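Local coordinates for protein myosin-I heavy chain (Dictyostelium discoideum, PDB 5EJR) that forms the MyTH4-FERM tail region of a class VII myosin, an actin-based ATPase motor involved in adhesion and the early steps of phagocytosis, at residues T85-L88 against V89-I93; L130-F133 against L134-T137; V294-R297 against F298-D301; D317-F320 against E321-C325. One frame throughout, in Å; residues are numbered along the deposited sequence. Where two conformers were deposited one is given.

Contact 1. Residues T85-L88 against V89-I93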
loop_
_atom_site.group_PDB
_atom_site.type_symbol
_atom_site.label_atom_id
_atom_site.label_comp_id
_atom_site.label_asym_id
_atom_site.label_seq_id
_atom_site.Cartn_x
_atom_site.Cartn_y
_atom_site.Cartn_z
ATOM N N THR A 85 -17.122 7.497 7.287
ATOM C CA THR A 85 -17.289 7.937 5.898
ATOM C C THR A 85 -17.721 6.759 5.021
ATOM O O THR A 85 -17.591 5.608 5.448
ATOM C CB THR A 85 -16.021 8.659 5.370
ATOM O OG1 THR A 85 -16.305 9.194 4.074
ATOM C CG2 THR A 85 -14.816 7.749 5.274
ATOM N N ALA A 86 -18.216 7.044 3.799
ATOM C CA ALA A 86 -18.650 6.019 2.843
ATOM C C ALA A 86 -17.546 4.987 2.513
ATOM O O ALA A 86 -17.848 3.793 2.430
ATOM C CB ALA A 86 -19.160 6.673 1.569
ATOM N N SER A 87 -16.271 5.441 2.339
ATOM C CA SER A 87 -15.170 4.514 2.035
ATOM C C SER A 87 -14.920 3.564 3.202
ATOM O O SER A 87 -14.776 2.357 2.995
ATOM C CB SER A 87 -13.898 5.259 1.640
ATOM O OG SER A 87 -13.427 6.111 2.669
ATOM N N LEU A 88 -14.939 4.111 4.425
ATOM C CA LEU A 88 -14.782 3.396 5.698
ATOM C C LEU A 88 -15.921 2.385 5.885
ATOM O O LEU A 88 -15.677 1.269 6.344
ATOM C CB LEU A 88 -14.772 4.409 6.852
ATOM C CG LEU A 88 -13.422 4.725 7.527
ATOM C CD1 LEU A 88 -12.342 5.092 6.519
ATOM C CD2 LEU A 88 -13.571 5.845 8.553
ATOM N N VAL A 89 -17.147 2.743 5.437
ATOM C CA VAL A 89 -18.326 1.866 5.548
ATOM C C VAL A 89 -18.193 0.653 4.628
ATOM O O VAL A 89 -18.334 -0.476 5.097
ATOM C CB VAL A 89 -19.658 2.651 5.369
ATOM C CG1 VAL A 89 -20.840 1.710 5.139
ATOM C CG2 VAL A 89 -19.923 3.545 6.573
ATOM N N ILE A 90 -17.876 0.870 3.337
ATOM C CA ILE A 90 -17.699 -0.235 2.392
ATOM C C ILE A 90 -16.455 -1.090 2.756
ATOM O O ILE A 90 -16.500 -2.297 2.565
ATOM C CB ILE A 90 -17.718 0.240 0.910
ATOM C CG1 ILE A 90 -17.832 -0.958 -0.068
ATOM C CG2 ILE A 90 -16.539 1.164 0.578
ATOM C CD1 ILE A 90 -18.292 -0.572 -1.531
ATOM N N GLN A 91 -15.378 -0.485 3.311
ATOM C CA GLN A 91 -14.203 -1.253 3.756
ATOM C C GLN A 91 -14.610 -2.268 4.852
ATOM O O GLN A 91 -14.175 -3.415 4.804
ATOM C CB GLN A 91 -13.103 -0.323 4.265
ATOM C CG GLN A 91 -12.225 0.205 3.133
ATOM C CD GLN A 91 -11.548 1.488 3.518
ATOM O OE1 GLN A 91 -11.115 1.685 4.657
ATOM N NE2 GLN A 91 -11.472 2.409 2.586
ATOM N N SER A 92 -15.511 -1.853 5.779
ATOM C CA SER A 92 -16.078 -2.693 6.847
ATOM C C SER A 92 -16.833 -3.886 6.251
ATOM O O SER A 92 -16.575 -5.024 6.649
ATOM C CB SER A 92 -17.000 -1.870 7.743
ATOM O OG SER A 92 -17.557 -2.670 8.771
ATOM N N ILE A 93 -17.708 -3.626 5.234
ATOM C CA ILE A 93 -18.507 -4.633 4.537
ATOM C C ILE A 93 -17.631 -5.654 3.861
ATOM O O ILE A 93 -17.888 -6.847 3.993
ATOM C CB ILE A 93 -19.520 -3.997 3.534
ATOM C CG1 ILE A 93 -20.513 -3.054 4.252
ATOM C CG2 ILE A 93 -20.277 -5.073 2.717
ATOM C CD1 ILE A 93 -21.258 -2.083 3.335
#
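Ser87 O accepts the backbone amide of Gln91, with Gln91 N 2.9 Å away and an N-H...O angle of 154°, an i to i+4 bond near the start of helix 86-99. The glutamine side chain then runs back past the same oxygen: with chi1 at -85°, CG sits beside its own backbone N and comes within 3.3 Å of Ser87 O. Gln91 NE2 is badly aimed for that oxygen and bonds instead to Pro192 O and to Glu282 OE1, which also receives a bond from Ser87 OG. A short hydroxyl and a long amide, one turn apart, thus suit a shared carboxylate oxygen. Beside them Leu88 crosses the glutamine, its CD1 4.1 Å from Gln91 OE1. The first turn is tied by Val89 N to Thr85 O at 2.9 Å, and Val89 CG2 packs against that oxygen. Ile90 CG2 lies 3.2 Å from Ser87 O, while the rest of this branched side chain leads off toward Trp74, Leu130 and Phe133. With an alanine in place of Gln91, Pro192 O would probably lose this donor and Glu282 OE1 one of its two bonds described here. Since Glu282 belongs to helix 274-283 of the FERM region, the polar side of this MyTH4 helix joins the two parts, and its two donors would be expected to favour the ionised acid.

Contact 2. Residues L130-F133 against L134-T137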
loop_
_atom_site.group_PDB
_atom_site.type_symbol
_atom_site.label_atom_id
_atom_site.label_comp_id
_atom_site.label_asym_id
_atom_site.label_seq_id
_atom_site.Cartn_x
_atom_site.Cartn_y
_atom_site.Cartn_z
ATOM N N LEU A 130 -21.412 -1.464 -4.995
ATOM C CA LEU A 130 -21.048 -2.392 -3.923
ATOM C C LEU A 130 -20.876 -3.791 -4.496
ATOM O O LEU A 130 -19.900 -4.444 -4.160
ATOM C CB LEU A 130 -22.090 -2.355 -2.779
ATOM C CG LEU A 130 -22.014 -3.443 -1.673
ATOM C CD1 LEU A 130 -20.668 -3.437 -0.957
ATOM C CD2 LEU A 130 -23.099 -3.233 -0.662
ATOM N N ILE A 131 -21.757 -4.223 -5.417
ATOM C CA ILE A 131 -21.643 -5.549 -6.046
ATOM C C ILE A 131 -20.321 -5.643 -6.821
ATOM O O ILE A 131 -19.638 -6.676 -6.776
ATOM C CB ILE A 131 -22.880 -5.877 -6.919
ATOM C CG1 ILE A 131 -24.127 -6.092 -6.019
ATOM C CG2 ILE A 131 -22.624 -7.089 -7.807
ATOM C CD1 ILE A 131 -25.503 -6.030 -6.736
ATOM N N TYR A 132 -19.954 -4.550 -7.514
ATOM C CA TYR A 132 -18.685 -4.489 -8.244
ATOM C C TYR A 132 -17.500 -4.715 -7.291
ATOM O O TYR A 132 -16.623 -5.529 -7.589
ATOM C CB TYR A 132 -18.534 -3.135 -8.959
ATOM C CG TYR A 132 -17.112 -2.882 -9.411
ATOM C CD1 TYR A 132 -16.604 -3.499 -10.549
ATOM C CD2 TYR A 132 -16.257 -2.070 -8.668
ATOM C CE1 TYR A 132 -15.282 -3.307 -10.949
ATOM C CE2 TYR A 132 -14.927 -1.878 -9.054
ATOM C CZ TYR A 132 -14.451 -2.487 -10.203
ATOM O OH TYR A 132 -13.152 -2.287 -10.615
ATOM N N PHE A 133 -17.475 -3.968 -6.167
ATOM C CA PHE A 133 -16.413 -4.014 -5.157
ATOM C C PHE A 133 -16.386 -5.338 -4.400
ATOM O O PHE A 133 -15.314 -5.761 -3.963
ATOM C CB PHE A 133 -16.464 -2.799 -4.222
ATOM C CG PHE A 133 -16.032 -1.499 -4.872
ATOM C CD1 PHE A 133 -14.773 -1.372 -5.446
ATOM C CD2 PHE A 133 -16.869 -0.387 -4.866
ATOM C CE1 PHE A 133 -14.375 -0.166 -6.047
ATOM C CE2 PHE A 133 -16.473 0.818 -5.469
ATOM C CZ PHE A 133 -15.229 0.920 -6.060
ATOM N N LEU A 134 -17.528 -6.057 -4.334
ATOM C CA LEU A 134 -17.533 -7.391 -3.745
ATOM C C LEU A 134 -16.930 -8.333 -4.777
ATOM O O LEU A 134 -16.074 -9.157 -4.429
ATOM C CB LEU A 134 -18.961 -7.894 -3.407
ATOM C CG LEU A 134 -19.774 -7.153 -2.356
ATOM C CD1 LEU A 134 -21.225 -7.616 -2.387
ATOM C CD2 LEU A 134 -19.210 -7.361 -0.966
ATOM N N SER A 135 -17.381 -8.228 -6.047
ATOM C CA SER A 135 -16.936 -9.115 -7.134
ATOM C C SER A 135 -15.424 -9.040 -7.429
ATOM O O SER A 135 -14.867 -10.016 -7.917
ATOM C CB SER A 135 -17.749 -8.883 -8.405
ATOM O OG SER A 135 -17.414 -7.642 -9.002
ATOM N N ILE A 136 -14.770 -7.904 -7.129
ATOM C CA ILE A 136 -13.320 -7.798 -7.326
ATOM C C ILE A 136 -12.547 -8.499 -6.182
ATOM O O ILE A 136 -11.415 -8.936 -6.399
ATOM C CB ILE A 136 -12.811 -6.350 -7.596
ATOM C CG1 ILE A 136 -13.254 -5.362 -6.514
ATOM C CG2 ILE A 136 -13.207 -5.876 -9.004
ATOM C CD1 ILE A 136 -12.479 -4.039 -6.466
ATOM N N THR A 137 -13.192 -8.662 -4.993
ATOM C CA THR A 137 -12.586 -9.254 -3.791
ATOM C C THR A 137 -12.790 -10.777 -3.653
ATOM O O THR A 137 -11.819 -11.530 -3.634
ATOM C CB THR A 137 -13.069 -8.502 -2.550
ATOM O OG1 THR A 137 -13.162 -7.122 -2.886
ATOM C CG2 THR A 137 -12.111 -8.661 -1.361
#
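Ser135 OG bonds to Tyr132 O at 2.7 Å, and that oxygen also takes Ile136 N at 3.0 Å, so two donors grip it. Thr137 OG1 likewise turns back along the helix, reaching Phe133 O at 2.8 Å. Such small hydroxyl residues suit a buried helix because they satisfy themselves on its own backbone. Main-chain bonds include Ser135 N to Ile131 O at 2.8 Å.

The apolar contacts centre on Ile136. Its CG1 lies between the backbone N and the carbonyl carbon (chi1 54°), which leaves CG2 over one face of the Tyr132 ring in a CH-pi contact, 4.2 Å from the centroid, and brings CD1 to the edge of the Phe133 ring, 3.7 Å from CD1 of that phenylalanine. Replacing Ile136 with alanine would probably uncover part of the tyrosine face and open a gap beside the phenylalanine edge. Leu130 CD1 meets Leu134 CG at 4.1 Å. Phe200 stacks on Tyr132 and meets Phe133 edge-to-face. Helix 121-137 is thus a buried core helix of the all-helical MyTH4 domain, packed against helices 86-99, 104-113, 164-178 and 194-205.

Contact 3. Residues V294-R297 against F298-D301. With EDO (1,2-ethanediol), chain B; EDO (1,2-ethanediol), chain E.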
loop_
_atom_site.group_PDB
_atom_site.type_symbol
_atom_site.label_atom_id
_atom_site.label_comp_id
_atom_site.label_asym_id
_atom_site.label_seq_id
_atom_site.Cartn_x
_atom_site.Cartn_y
_atom_site.Cartn_z
ATOM N N VAL A 294 9.514 7.265 -4.630
ATOM C CA VAL A 294 10.465 6.329 -5.216
ATOM C C VAL A 294 11.802 6.599 -4.535
ATOM O O VAL A 294 12.177 7.753 -4.311
ATOM C CB VAL A 294 10.541 6.402 -6.767
ATOM C CG1 VAL A 294 11.803 5.725 -7.312
ATOM C CG2 VAL A 294 9.301 5.766 -7.393
ATOM N N ARG A 295 12.477 5.529 -4.137
ATOM C CA ARG A 295 13.777 5.623 -3.490
ATOM C C ARG A 295 14.659 4.551 -4.073
ATOM O O ARG A 295 14.163 3.508 -4.494
ATOM C CB ARG A 295 13.649 5.395 -1.972
ATOM C CG ARG A 295 12.971 6.549 -1.223
ATOM C CD ARG A 295 13.178 6.392 0.268
ATOM N NE ARG A 295 14.532 6.758 0.705
ATOM C CZ ARG A 295 14.952 8.004 0.901
ATOM N NH1 ARG A 295 14.170 9.034 0.596
ATOM N NH2 ARG A 295 16.175 8.232 1.360
ATOM N N ARG A 296 15.966 4.781 -4.065
ATOM C CA ARG A 296 16.862 3.712 -4.482
ATOM C C ARG A 296 16.973 2.830 -3.252
ATOM O O ARG A 296 17.300 3.311 -2.145
ATOM C CB ARG A 296 18.231 4.201 -4.949
ATOM C CG ARG A 296 19.018 2.963 -5.383
ATOM C CD ARG A 296 20.282 3.305 -5.997
ATOM N NE ARG A 296 21.133 2.135 -6.177
ATOM C CZ ARG A 296 22.277 2.206 -6.831
ATOM N NH1 ARG A 296 22.663 3.354 -7.381
ATOM N NH2 ARG A 296 23.046 1.138 -6.945
ATOM N N ARG A 297 16.529 1.595 -3.424
ATOM C CA ARG A 297 16.397 0.626 -2.357
ATOM C C ARG A 297 17.630 -0.235 -2.194
ATOM O O ARG A 297 18.049 -0.464 -1.070
ATOM C CB ARG A 297 15.144 -0.237 -2.602
ATOM C CG ARG A 297 14.820 -1.272 -1.484
ATOM C CD ARG A 297 14.266 -0.649 -0.208
ATOM N NE ARG A 297 12.991 0.042 -0.426
ATOM C CZ ARG A 297 12.705 1.258 0.039
ATOM N NH1 ARG A 297 13.598 1.933 0.753
ATOM N NH2 ARG A 297 11.521 1.809 -0.209
ATOM N N PHE A 298 18.205 -0.725 -3.292
ATOM C CA PHE A 298 19.321 -1.655 -3.219
ATOM C C PHE A 298 20.652 -1.101 -3.713
ATOM O O PHE A 298 20.710 -0.397 -4.709
ATOM C CB PHE A 298 18.962 -2.940 -3.963
ATOM C CG PHE A 298 17.701 -3.597 -3.442
ATOM C CD1 PHE A 298 17.695 -4.260 -2.213
ATOM C CD2 PHE A 298 16.537 -3.607 -4.204
ATOM C CE1 PHE A 298 16.530 -4.893 -1.744
ATOM C CE2 PHE A 298 15.374 -4.259 -3.742
ATOM C CZ PHE A 298 15.376 -4.885 -2.513
ATOM N N PHE A 299 21.722 -1.466 -3.005
ATOM C CA PHE A 299 23.083 -1.021 -3.284
ATOM C C PHE A 299 23.948 -2.251 -3.296
ATOM O O PHE A 299 24.235 -2.794 -2.236
ATOM C CB PHE A 299 23.552 -0.024 -2.196
ATOM C CG PHE A 299 22.843 1.309 -2.259
ATOM C CD1 PHE A 299 21.599 1.483 -1.652
ATOM C CD2 PHE A 299 23.417 2.389 -2.927
ATOM C CE1 PHE A 299 20.932 2.709 -1.734
ATOM C CE2 PHE A 299 22.756 3.621 -3.002
ATOM C CZ PHE A 299 21.519 3.775 -2.411
ATOM N N LEU A 300 24.279 -2.739 -4.499
ATOM C CA LEU A 300 25.049 -3.979 -4.708
ATOM C C LEU A 300 26.527 -3.756 -4.939
ATOM O O LEU A 300 27.317 -4.682 -4.754
ATOM C CB LEU A 300 24.449 -4.768 -5.901
ATOM C CG LEU A 300 23.064 -5.415 -5.619
ATOM C CD1 LEU A 300 22.540 -6.172 -6.857
ATOM C CD2 LEU A 300 23.152 -6.415 -4.463
ATOM N N ASP A 301 26.904 -2.551 -5.351
ATOM C CA ASP A 301 28.313 -2.228 -5.629
ATOM C C ASP A 301 29.044 -1.768 -4.378
ATOM O O ASP A 301 28.402 -1.313 -3.438
ATOM C CB ASP A 301 28.424 -1.239 -6.797
ATOM C CG ASP A 301 27.700 -1.777 -8.029
ATOM O OD1 ASP A 301 27.920 -2.967 -8.376
ATOM O OD2 ASP A 301 26.805 -1.071 -8.548
HETATM C C1 EDO B . 27.906 -0.302 0.422
HETATM O O1 EDO B . 29.145 -0.628 -0.173
HETATM C C2 EDO B . 26.831 -0.385 -0.666
HETATM O O2 EDO B . 27.264 0.408 -1.787
HETATM C C1 EDO E . 11.622 -3.309 -1.124
HETATM O O1 EDO E . 11.286 -2.106 -1.824
HETATM C C2 EDO E . 10.329 -3.945 -0.483
HETATM O O2 EDO E . 9.626 -4.623 -1.516
HETATM O O HOH W 1 22.834 -1.645 -6.761
HETATM O O HOH W 2 25.982 1.259 -7.436
#
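The extended backbone of strand 290-296 kinks at Arg297 (psi -44°) and straightens again through Phe298, so that the side chains of Arg296 and Phe299 meet across the kink. Arg296 carries most of the contact. Its chain is stretched out, with CG anti to the backbone N (chi1 -178°), and lays the guanidinium flat on the Phe299 ring, the planes only 3° apart and the centres 4.5 Å apart. The overlap is off-centre, a cation-pi stack in which the NE side lies toward the rim, while CD adds a CH-pi contact over the same ring. The edge of the guanidinium is used as well: Arg296 NE gives a nearly straight bond to Phe298 O at 3.0 Å, and NH2 donates to two waters. One of these, 2.8 Å from Arg296 NH2, also joins Phe298 O and Leu300 N; the other passes on to Asp301 OD2, so the opposite charges of Arg296 and Asp301 meet through water. Arginine suits this place because its flat cation can stack and donate in its own plane at once. Arg297 bends at chi2 and chi3, and its CG sits over the centre of the Phe298 ring, 3.8 Å from the centroid; NE donates to O1 of a 1,2-ethanediol, probably from the crystallisation liquor, and NH2 to Ser256. Phe298 also stacks on Phe503 and meets Tyr504 edge-to-face. The loop after strand 290-296, an edge strand of the ubiquitin-like F1 sheet, packs through Phe298 and Leu300 on helix 494-505 of the PTB-like F3 lobe, a lobe junction characteristic of the FERM cloverleaf.

Contact 4. Residues D317-F320 against E321-C325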
loop_
_atom_site.group_PDB
_atom_site.type_symbol
_atom_site.label_atom_id
_atom_site.label_comp_id
_atom_site.label_asym_id
_atom_site.label_seq_id
_atom_site.Cartn_x
_atom_site.Cartn_y
_atom_site.Cartn_z
ATOM N N ASP A 317 23.105 7.506 -15.986
ATOM C CA ASP A 317 23.222 8.851 -15.419
ATOM C C ASP A 317 21.955 9.352 -14.710
ATOM O O ASP A 317 22.070 10.172 -13.794
ATOM C CB ASP A 317 23.724 9.891 -16.433
ATOM C CG ASP A 317 22.979 9.912 -17.741
ATOM O OD1 ASP A 317 23.328 9.102 -18.635
ATOM O OD2 ASP A 317 22.080 10.766 -17.893
ATOM N N ILE A 318 20.777 8.846 -15.082
ATOM C CA ILE A 318 19.526 9.212 -14.405
ATOM C C ILE A 318 19.503 8.551 -13.026
ATOM O O ILE A 318 19.190 9.208 -12.013
ATOM C CB ILE A 318 18.269 8.872 -15.267
ATOM C CG1 ILE A 318 18.263 9.632 -16.649
ATOM C CG2 ILE A 318 16.978 9.094 -14.506
ATOM C CD1 ILE A 318 18.493 11.164 -16.590
ATOM N N CYS A 319 19.860 7.254 -12.981
ATOM C CA CYS A 319 19.940 6.529 -11.726
ATOM C C CYS A 319 21.033 7.149 -10.839
ATOM O O CYS A 319 20.829 7.240 -9.632
ATOM C CB CYS A 319 20.186 5.039 -11.957
ATOM S SG CYS A 319 20.668 4.113 -10.477
ATOM N N PHE A 320 22.177 7.555 -11.421
ATOM C CA PHE A 320 23.268 8.137 -10.648
ATOM C C PHE A 320 22.806 9.443 -10.014
ATOM O O PHE A 320 23.083 9.685 -8.850
ATOM C CB PHE A 320 24.513 8.387 -11.500
ATOM C CG PHE A 320 25.661 8.984 -10.717
ATOM C CD1 PHE A 320 26.205 8.313 -9.625
ATOM C CD2 PHE A 320 26.191 10.226 -11.060
ATOM C CE1 PHE A 320 27.237 8.892 -8.873
ATOM C CE2 PHE A 320 27.232 10.799 -10.300
ATOM C CZ PHE A 320 27.761 10.115 -9.236
ATOM N N GLU A 321 22.083 10.254 -10.782
ATOM C CA GLU A 321 21.578 11.537 -10.317
ATOM C C GLU A 321 20.572 11.371 -9.158
ATOM O O GLU A 321 20.665 12.079 -8.147
ATOM C CB GLU A 321 21.021 12.359 -11.501
ATOM C CG GLU A 321 20.689 13.811 -11.175
ATOM C CD GLU A 321 21.777 14.614 -10.482
ATOM O OE1 GLU A 321 22.976 14.313 -10.682
ATOM O OE2 GLU A 321 21.426 15.551 -9.733
ATOM N N LEU A 322 19.667 10.398 -9.276
ATOM C CA LEU A 322 18.702 10.115 -8.220
ATOM C C LEU A 322 19.388 9.581 -6.988
ATOM O O LEU A 322 18.982 9.907 -5.875
ATOM C CB LEU A 322 17.620 9.157 -8.668
ATOM C CG LEU A 322 16.569 9.713 -9.600
ATOM C CD1 LEU A 322 15.684 8.581 -10.111
ATOM C CD2 LEU A 322 15.713 10.817 -8.916
ATOM N N THR A 323 20.454 8.786 -7.191
ATOM C CA THR A 323 21.246 8.239 -6.087
ATOM C C THR A 323 21.958 9.343 -5.340
ATOM O O THR A 323 21.899 9.364 -4.108
ATOM C CB THR A 323 22.215 7.164 -6.592
ATOM O OG1 THR A 323 21.439 6.152 -7.229
ATOM C CG2 THR A 323 23.030 6.543 -5.452
ATOM N N TYR A 324 22.676 10.217 -6.076
ATOM C CA TYR A 324 23.412 11.319 -5.470
ATOM C C TYR A 324 22.431 12.184 -4.648
ATOM O O TYR A 324 22.698 12.459 -3.485
ATOM C CB TYR A 324 24.154 12.158 -6.547
ATOM C CG TYR A 324 24.536 13.525 -6.015
ATOM C CD1 TYR A 324 25.489 13.663 -5.005
ATOM C CD2 TYR A 324 23.889 14.673 -6.463
ATOM C CE1 TYR A 324 25.810 14.909 -4.484
ATOM C CE2 TYR A 324 24.174 15.921 -5.916
ATOM C CZ TYR A 324 25.111 16.028 -4.906
ATOM O OH TYR A 324 25.415 17.261 -4.410
ATOM N N CYS A 325 21.315 12.592 -5.278
ATOM C CA CYS A 325 20.226 13.381 -4.705
ATOM C C CYS A 325 19.696 12.739 -3.402
ATOM O O CYS A 325 19.492 13.447 -2.422
ATOM C CB CYS A 325 19.121 13.566 -5.743
ATOM S SG CYS A 325 17.734 14.598 -5.202
#
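Helix 317-332 belongs to the helical F2 lobe of the FERM domain, and its opening turns hold a threonine whose hydroxyl bonds back to the helix backbone, joining residues 317-320 to 321-325. The oxygen of Cys319 is the focus: Thr323 N reaches it at 2.9 Å and Thr323 OG1 at 2.7 Å, the two donors coming from opposite faces of the carbonyl plane. The hydroxyl gets there because chi1 of -58° puts OG1 beside its own backbone N, one turn further along the helix than the acceptor. OG1 takes part in two bonds, giving one to Cys319 O and probably receiving one from Arg296 NH1 of the F1 lobe, and the nearby cation may strengthen it as a donor. Threonine suits this spot since its hydroxyl links helix and arginine while its methyl CG2 packs on Phe299. Regular i to i+4 bonds flank it, among them Tyr324 N to Phe320 O at 2.9 Å with an angle of 168°, and Leu322 N to Ile318 O at 3.0 Å. The aromatic side chains of Phe320 and Tyr324 turn to helix 402-416, and Tyr324 to helix 341-355 as well; Leu322 faces Tyr243 and Ile245. Glu321, on a more open side, pairs its carboxylate with Lys406. Its CB passes 3.3 Å from Asp317 O, and Cys319 SG stands 3.9 Å from Thr323 OG1.

The four contacts fall into two pairs on opposite sides of the chain's centre. Contacts 1 and 2 lie in neighbouring MyTH4 helices that pack together, Ile90 CD1 standing 3.6 Å from Phe133 CD2; contact 2 is wholly buried, whereas contact 1 is only partly so and turns a polar side to the FERM region. Contacts 3 and 4 meet in the FERM domain, where the end of an F1 strand lies against an F2 helix and Phe299 CE2 comes 3.8 Å from Thr323 CG2. Contact 4 is largely buried, with Asp317 exposed. Hydroxyl-to-carbonyl bonds recur in the helices of contacts 2 and 4. Contact 3, an irregular, partly buried stretch, relies on stacked arginine and bridging water instead.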